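Long-range contacts in SmhA (Serratia marcescens, PDB 7A27), which is one component of the tripartite alpha-pore-forming toxin Smh and probably takes part in assembling its membrane pore: residues S116-Q120 / W305-A309; A175-I180 / E252-Y257; V195-Q199 / G235-I239. One frame throughout, in Å; residues are numbered along the deposited sequence.

Interaction 1: residues S116-Q120 / W305-A309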
# COMPACT_ATOMS: atom_id res chain seq x y z
N SER A 116 -4.76 6.02 -27.71
CA SER A 116 -4.23 4.63 -27.75
C SER A 116 -2.73 4.68 -27.46
O SER A 116 -2.26 3.92 -26.60
CB SER A 116 -4.51 4.00 -29.09
OG SER A 116 -3.94 2.71 -29.18
N ASP A 117 -2.03 5.58 -28.15
CA ASP A 117 -0.58 5.85 -28.00
C ASP A 117 -0.27 6.21 -26.54
O ASP A 117 0.65 5.60 -25.95
CB ASP A 117 -0.16 6.99 -28.94
CG ASP A 117 1.31 7.12 -29.20
OD1 ASP A 117 1.96 6.09 -29.19
OD2 ASP A 117 1.79 8.27 -29.41
N VAL A 118 -0.99 7.19 -25.98
CA VAL A 118 -0.76 7.69 -24.60
C VAL A 118 -0.92 6.52 -23.63
O VAL A 118 -0.05 6.36 -22.76
CB VAL A 118 -1.73 8.83 -24.24
CG1 VAL A 118 -1.62 9.20 -22.75
CG2 VAL A 118 -1.50 10.03 -25.14
N ALA A 119 -2.00 5.76 -23.77
CA ALA A 119 -2.28 4.57 -22.94
C ALA A 119 -1.08 3.63 -23.03
O ALA A 119 -0.68 3.09 -21.98
CB ALA A 119 -3.53 3.90 -23.42
N GLN A 120 -0.50 3.45 -24.21
CA GLN A 120 0.65 2.53 -24.40
C GLN A 120 1.86 3.08 -23.62
O GLN A 120 2.63 2.25 -23.10
CB GLN A 120 0.95 2.32 -25.89
CG GLN A 120 1.76 1.05 -26.14
CD GLN A 120 1.89 0.65 -27.58
OE1 GLN A 120 2.49 1.35 -28.38
NE2 GLN A 120 1.38 -0.53 -27.92
N TRP A 305 -3.52 -1.05 -18.54
CA TRP A 305 -3.33 0.12 -19.44
C TRP A 305 -3.28 -0.39 -20.88
O TRP A 305 -3.91 0.24 -21.76
CB TRP A 305 -2.10 0.99 -19.06
CG TRP A 305 -2.39 2.08 -18.07
CD1 TRP A 305 -1.92 2.20 -16.80
CD2 TRP A 305 -3.27 3.19 -18.29
NE1 TRP A 305 -2.44 3.33 -16.21
CE2 TRP A 305 -3.27 3.95 -17.11
CE3 TRP A 305 -4.06 3.61 -19.36
CZ2 TRP A 305 -4.03 5.10 -16.98
CZ3 TRP A 305 -4.81 4.76 -19.23
CH2 TRP A 305 -4.79 5.49 -18.06
N GLY A 306 -2.60 -1.51 -21.10
CA GLY A 306 -2.51 -2.18 -22.41
C GLY A 306 -3.86 -2.54 -22.97
O GLY A 306 -4.01 -2.46 -24.20
N LYS A 307 -4.82 -2.90 -22.10
CA LYS A 307 -6.22 -3.21 -22.51
C LYS A 307 -6.90 -1.93 -23.01
O LYS A 307 -7.66 -2.03 -23.98
CB LYS A 307 -7.01 -3.85 -21.37
CG LYS A 307 -6.69 -5.32 -21.13
CD LYS A 307 -7.70 -6.04 -20.25
CE LYS A 307 -7.68 -7.55 -20.47
NZ LYS A 307 -8.41 -8.29 -19.42
N VAL A 308 -6.64 -0.78 -22.37
CA VAL A 308 -7.19 0.54 -22.80
C VAL A 308 -6.57 0.89 -24.16
O VAL A 308 -7.30 1.42 -25.02
CB VAL A 308 -6.92 1.65 -21.77
CG1 VAL A 308 -7.39 3.02 -22.25
CG2 VAL A 308 -7.57 1.32 -20.45
N ALA A 309 -5.28 0.60 -24.34
CA ALA A 309 -4.54 0.87 -25.59
C ALA A 309 -5.18 0.07 -26.74
O ALA A 309 -5.50 0.69 -27.77
CB ALA A 309 -3.08 0.56 -25.43
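Small residues let helix 104-155 and helix 301-321 sink into each other here: the short axes of 116-120 and 305-309 approach to 7.9 Å and run antiparallel at 164°, and the CA atoms of Ser-116 and Ala-309 lie 4.3 Å apart. The main bump is the methyl of Ala-119. It drops into a hollow walled by Trp-305, Val-308 and Ala-309, with its CB 4.1 Å from Trp-305 CE3, 4.1 Å from Val-308 CG1 and 3.9 Å from Ala-309 CB. Such close, alanine-lined antiparallel packing belongs to the long helical bundle that makes up most of soluble SmhA. In return, the methyl of Ala-309 fits against Gln-120, its CB 4.1 Å from the backbone N and 4.4 Å from the CB of that residue. Where the backbones are nearest, Ser-116 OG donates a hydrogen bond of 2.9 Å to Ala-309 O, a carbonyl on the facing helix. Phe-86 of helix 48-96 meets the Trp-305 ring and also covers Ala-119 and Val-308, while Tyr-122 packs edge-to-face with the indole.

Interaction 2: residues A175-I180 / E252-Y257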
# COMPACT_ATOMS: atom_id res chain seq x y z
N ALA A 175 -2.22 -12.11 15.72
CA ALA A 175 -3.60 -11.67 16.01
C ALA A 175 -3.73 -10.16 15.79
O ALA A 175 -4.73 -9.73 15.19
CB ALA A 175 -3.97 -12.01 17.43
N ILE A 176 -2.77 -9.40 16.31
CA ILE A 176 -2.71 -7.91 16.25
C ILE A 176 -2.69 -7.46 14.79
O ILE A 176 -3.32 -6.43 14.47
CB ILE A 176 -1.46 -7.43 17.01
CG1 ILE A 176 -1.62 -7.62 18.52
CG2 ILE A 176 -1.12 -6.00 16.64
CD1 ILE A 176 -0.33 -7.43 19.29
N ALA A 177 -1.96 -8.19 13.93
CA ALA A 177 -1.84 -7.89 12.49
C ALA A 177 -3.22 -8.00 11.85
O ALA A 177 -3.54 -7.10 11.08
CB ALA A 177 -0.84 -8.81 11.85
N LYS A 178 -4.00 -9.03 12.21
CA LYS A 178 -5.38 -9.24 11.67
C LYS A 178 -6.28 -8.07 12.11
O LYS A 178 -7.07 -7.60 11.27
CB LYS A 178 -5.94 -10.62 12.06
CG LYS A 178 -5.20 -11.81 11.47
CD LYS A 178 -6.07 -13.07 11.21
CE LYS A 178 -6.59 -13.81 12.42
NZ LYS A 178 -5.49 -14.38 13.25
N ASN A 179 -6.13 -7.60 13.35
CA ASN A 179 -6.90 -6.47 13.91
C ASN A 179 -6.58 -5.19 13.13
O ASN A 179 -7.52 -4.53 12.68
CB ASN A 179 -6.62 -6.26 15.39
CG ASN A 179 -7.16 -7.35 16.30
OD1 ASN A 179 -6.64 -7.55 17.40
ND2 ASN A 179 -8.21 -8.04 15.87
N ILE A 180 -5.29 -4.86 12.97
CA ILE A 180 -4.86 -3.62 12.25
C ILE A 180 -5.48 -3.65 10.85
O ILE A 180 -6.13 -2.65 10.48
CB ILE A 180 -3.34 -3.48 12.19
CG1 ILE A 180 -2.75 -3.32 13.59
CG2 ILE A 180 -2.95 -2.32 11.29
CD1 ILE A 180 -1.24 -3.42 13.65
N GLU A 252 -10.50 -5.74 20.28
CA GLU A 252 -9.54 -6.88 20.23
C GLU A 252 -8.11 -6.32 20.30
O GLU A 252 -7.28 -6.87 21.04
CB GLU A 252 -9.69 -7.75 18.97
CG GLU A 252 -10.78 -8.81 19.07
CD GLU A 252 -11.13 -9.59 17.80
OE1 GLU A 252 -12.29 -10.00 17.72
OE2 GLU A 252 -10.27 -9.83 16.91
N LEU A 253 -7.84 -5.25 19.55
CA LEU A 253 -6.49 -4.63 19.50
C LEU A 253 -6.10 -4.17 20.90
O LEU A 253 -4.95 -4.43 21.29
CB LEU A 253 -6.49 -3.48 18.49
CG LEU A 253 -5.12 -2.85 18.21
CD1 LEU A 253 -4.11 -3.89 17.80
CD2 LEU A 253 -5.23 -1.78 17.14
N LYS A 254 -7.00 -3.52 21.64
CA LYS A 254 -6.73 -3.02 23.01
C LYS A 254 -6.36 -4.21 23.91
O LYS A 254 -5.28 -4.18 24.54
CB LYS A 254 -7.92 -2.23 23.56
CG LYS A 254 -7.67 -1.55 24.91
CD LYS A 254 -8.91 -0.95 25.54
CE LYS A 254 -8.64 -0.40 26.93
NZ LYS A 254 -9.89 -0.23 27.71
N ALA A 255 -7.23 -5.23 23.92
CA ALA A 255 -7.10 -6.48 24.69
C ALA A 255 -5.78 -7.19 24.34
O ALA A 255 -5.05 -7.59 25.27
CB ALA A 255 -8.30 -7.35 24.43
N ASN A 256 -5.49 -7.35 23.05
CA ASN A 256 -4.26 -8.04 22.57
C ASN A 256 -3.00 -7.26 23.00
O ASN A 256 -2.04 -7.91 23.43
CB ASN A 256 -4.32 -8.32 21.07
CG ASN A 256 -5.24 -9.49 20.75
OD1 ASN A 256 -5.46 -10.36 21.60
ND2 ASN A 256 -5.76 -9.52 19.54
N TYR A 257 -2.98 -5.93 22.90
CA TYR A 257 -1.80 -5.12 23.33
C TYR A 257 -1.59 -5.36 24.84
O TYR A 257 -0.44 -5.57 25.25
CB TYR A 257 -1.90 -3.65 22.93
CG TYR A 257 -1.54 -3.33 21.50
CD1 TYR A 257 -0.38 -3.82 20.92
CD2 TYR A 257 -2.30 -2.46 20.73
CE1 TYR A 257 -0.02 -3.51 19.62
CE2 TYR A 257 -1.96 -2.13 19.43
CZ TYR A 257 -0.82 -2.66 18.86
OH TYR A 257 -0.46 -2.33 17.57
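Asn-179 uses both ends of its amide to bridge helix 160-188 to helix 247-268. Its ND2 donates to Glu-252 OE2 at 2.9 Å, and its OD1 accepts from Asn-256 ND2 at 3.0 Å. Because Glu-252 and Asn-256 are four residues apart, they stand one helical turn from each other on the same side of their helix, and the single amide reaches both. Glu-252 OE1 is held separately by Gln-248. The two helices, antiparallel at 156° with short axes 9.5 Å apart at their closest, are connected in the chain through the two-stranded sheet 198-206 / 230-237, consistent with the head of this toxin family, where helices flank a beta-tongue. Beside the polar cluster, Ala-175 CB rests 3.7 Å from Asn-256 ND2. An apolar layer then follows: Ile-176 CG2 lies 3.8 Å from Leu-253 CD1, Ile-176 CD1 is 3.9 Å from Tyr-257 CE1, and Ile-180 CG1 makes a looser contact of 4.5 Å with Leu-253 CD1. Tyr-257 OH lies against Ile-176 CG2 (3.8 Å) and Ile-180 CD1 (4.1 Å) and is hydrogen-bonded to the backbone O of Ile-236 on strand 230-237.

Interaction 3: residues V195-Q199 / G235-I239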
# COMPACT_ATOMS: atom_id res chain seq x y z
N VAL A 195 -8.07 8.27 5.01
CA VAL A 195 -7.32 7.36 5.91
C VAL A 195 -6.44 8.12 6.89
O VAL A 195 -5.81 9.11 6.52
CB VAL A 195 -6.48 6.32 5.14
CG1 VAL A 195 -7.34 5.55 4.16
CG2 VAL A 195 -5.27 6.94 4.46
N GLN A 196 -6.33 7.55 8.08
CA GLN A 196 -5.46 7.98 9.19
C GLN A 196 -5.30 6.75 10.12
O GLN A 196 -6.31 6.13 10.48
CB GLN A 196 -6.11 9.18 9.88
CG GLN A 196 -5.22 9.92 10.88
CD GLN A 196 -4.34 11.01 10.30
OE1 GLN A 196 -3.53 10.80 9.38
NE2 GLN A 196 -4.46 12.19 10.89
N LEU A 197 -4.06 6.42 10.48
CA LEU A 197 -3.71 5.45 11.54
C LEU A 197 -2.76 6.14 12.50
O LEU A 197 -2.00 7.00 12.04
CB LEU A 197 -3.06 4.21 10.91
CG LEU A 197 -4.01 3.24 10.20
CD1 LEU A 197 -3.25 2.00 9.75
CD2 LEU A 197 -5.17 2.87 11.10
N GLY A 198 -2.81 5.83 13.79
CA GLY A 198 -1.94 6.46 14.80
C GLY A 198 -0.89 5.48 15.30
O GLY A 198 -0.71 4.44 14.65
N GLN A 199 -0.23 5.81 16.41
CA GLN A 199 0.78 4.96 17.07
C GLN A 199 0.90 5.36 18.54
O GLN A 199 0.49 6.48 18.89
CB GLN A 199 2.14 5.10 16.40
CG GLN A 199 2.73 6.51 16.40
CD GLN A 199 4.19 6.49 15.98
OE1 GLN A 199 5.02 5.81 16.58
NE2 GLN A 199 4.51 7.24 14.94
N GLY A 235 3.46 0.54 18.49
CA GLY A 235 2.44 -0.23 17.76
C GLY A 235 1.43 0.69 17.12
O GLY A 235 1.20 1.80 17.69
N ILE A 236 0.86 0.28 15.98
CA ILE A 236 -0.22 1.03 15.27
C ILE A 236 -1.42 1.11 16.21
O ILE A 236 -1.58 0.17 17.03
CB ILE A 236 -0.64 0.35 13.95
CG1 ILE A 236 0.52 0.16 12.97
CG2 ILE A 236 -1.78 1.12 13.30
CD1 ILE A 236 1.16 1.44 12.51
N GLN A 237 -2.22 2.17 16.10
CA GLN A 237 -3.46 2.35 16.89
C GLN A 237 -4.51 3.00 15.99
O GLN A 237 -4.13 3.64 15.00
CB GLN A 237 -3.20 3.23 18.10
CG GLN A 237 -3.89 2.71 19.36
CD GLN A 237 -3.13 1.60 20.06
OE1 GLN A 237 -1.90 1.62 20.20
NE2 GLN A 237 -3.91 0.73 20.69
N ALA A 238 -5.78 2.80 16.28
CA ALA A 238 -6.87 3.47 15.54
C ALA A 238 -6.89 4.91 16.04
O ALA A 238 -6.46 5.12 17.20
CB ALA A 238 -8.18 2.77 15.77
N ILE A 239 -7.35 5.85 15.23
CA ILE A 239 -7.44 7.29 15.64
C ILE A 239 -8.50 7.48 16.72
O ILE A 239 -8.19 8.22 17.67
CB ILE A 239 -7.61 8.19 14.41
CG1 ILE A 239 -6.33 8.16 13.59
CG2 ILE A 239 -7.98 9.62 14.78
CD1 ILE A 239 -5.10 8.73 14.29
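The backbones of 195-199 and 235-239 run in roughly opposite directions, their touching parts 140° apart, and pair as antiparallel strands at Gly-198 and Gln-199 opposite Gln-237 and Ile-236. Gly-198 and Gln-237 form the hydrogen-bonded pair: Gly-198 N donates to Gln-237 O at 2.8 Å, and Gln-237 N returns a bond of 3.1 Å to Gly-198 O. In the next, non-hydrogen-bonded pair, Gln-199 and Ile-236 bring their CA atoms to 4.4 Å, flanked by CA-H...O contacts from Ile-236 CA to Gly-198 O at 3.5 Å and from Gln-199 CA to Gly-235 O at 3.2 Å. These residues lie at one end of the two-stranded sheet of 198-206 and 230-237, which probably corresponds to the beta-tongue of this toxin family, the element that relatives refold on entering a membrane. Leu-197 and Ile-236 meet through CD1 and CG2 at 3.9 Å and face the helices: Leu-197 touches Leu-27 of helix 14-37, and Ile-236 packs on Ile-180 of helix 160-188. Ile-239 bends over the bare backbone of Gly-198, its CD1 3.7 Å from Gly-198 N, and its CG1 presses to 3.4 Å against Gln-196 CG. The amide of Gln-199 reaches Ser-37 and the backbone of Leu-362, whereas Gln-237 OE1 is held by Ser-200. The side chain of Gln-196 lies about 5 Å from that of Asn-359, which binds calcium in a structure of this protein although none is bound to this chain here.

Interactions 2 and 3 are neighbours, with centres about 12 Å apart. Helix 160-188 leads into strand 198-206, and strand 230-237 leads on to helix 247-268, so the helix pair of interaction 2 encloses the strand pair of interaction 3 in sequence. They touch directly, through Tyr-257 and Ile-180 on Ile-236. Interaction 1, whose segments lie before and after all the others in the chain, sits across the chain's centre, its own centre about 43 Å from interaction 2 and about 38 Å from interaction 3. It joins helices of the elongated bundle, while interaction 2 packs the two flanking helices together, interaction 3 pairs the strands, and their mutual contacts seat the strands on the helices, probably in the head.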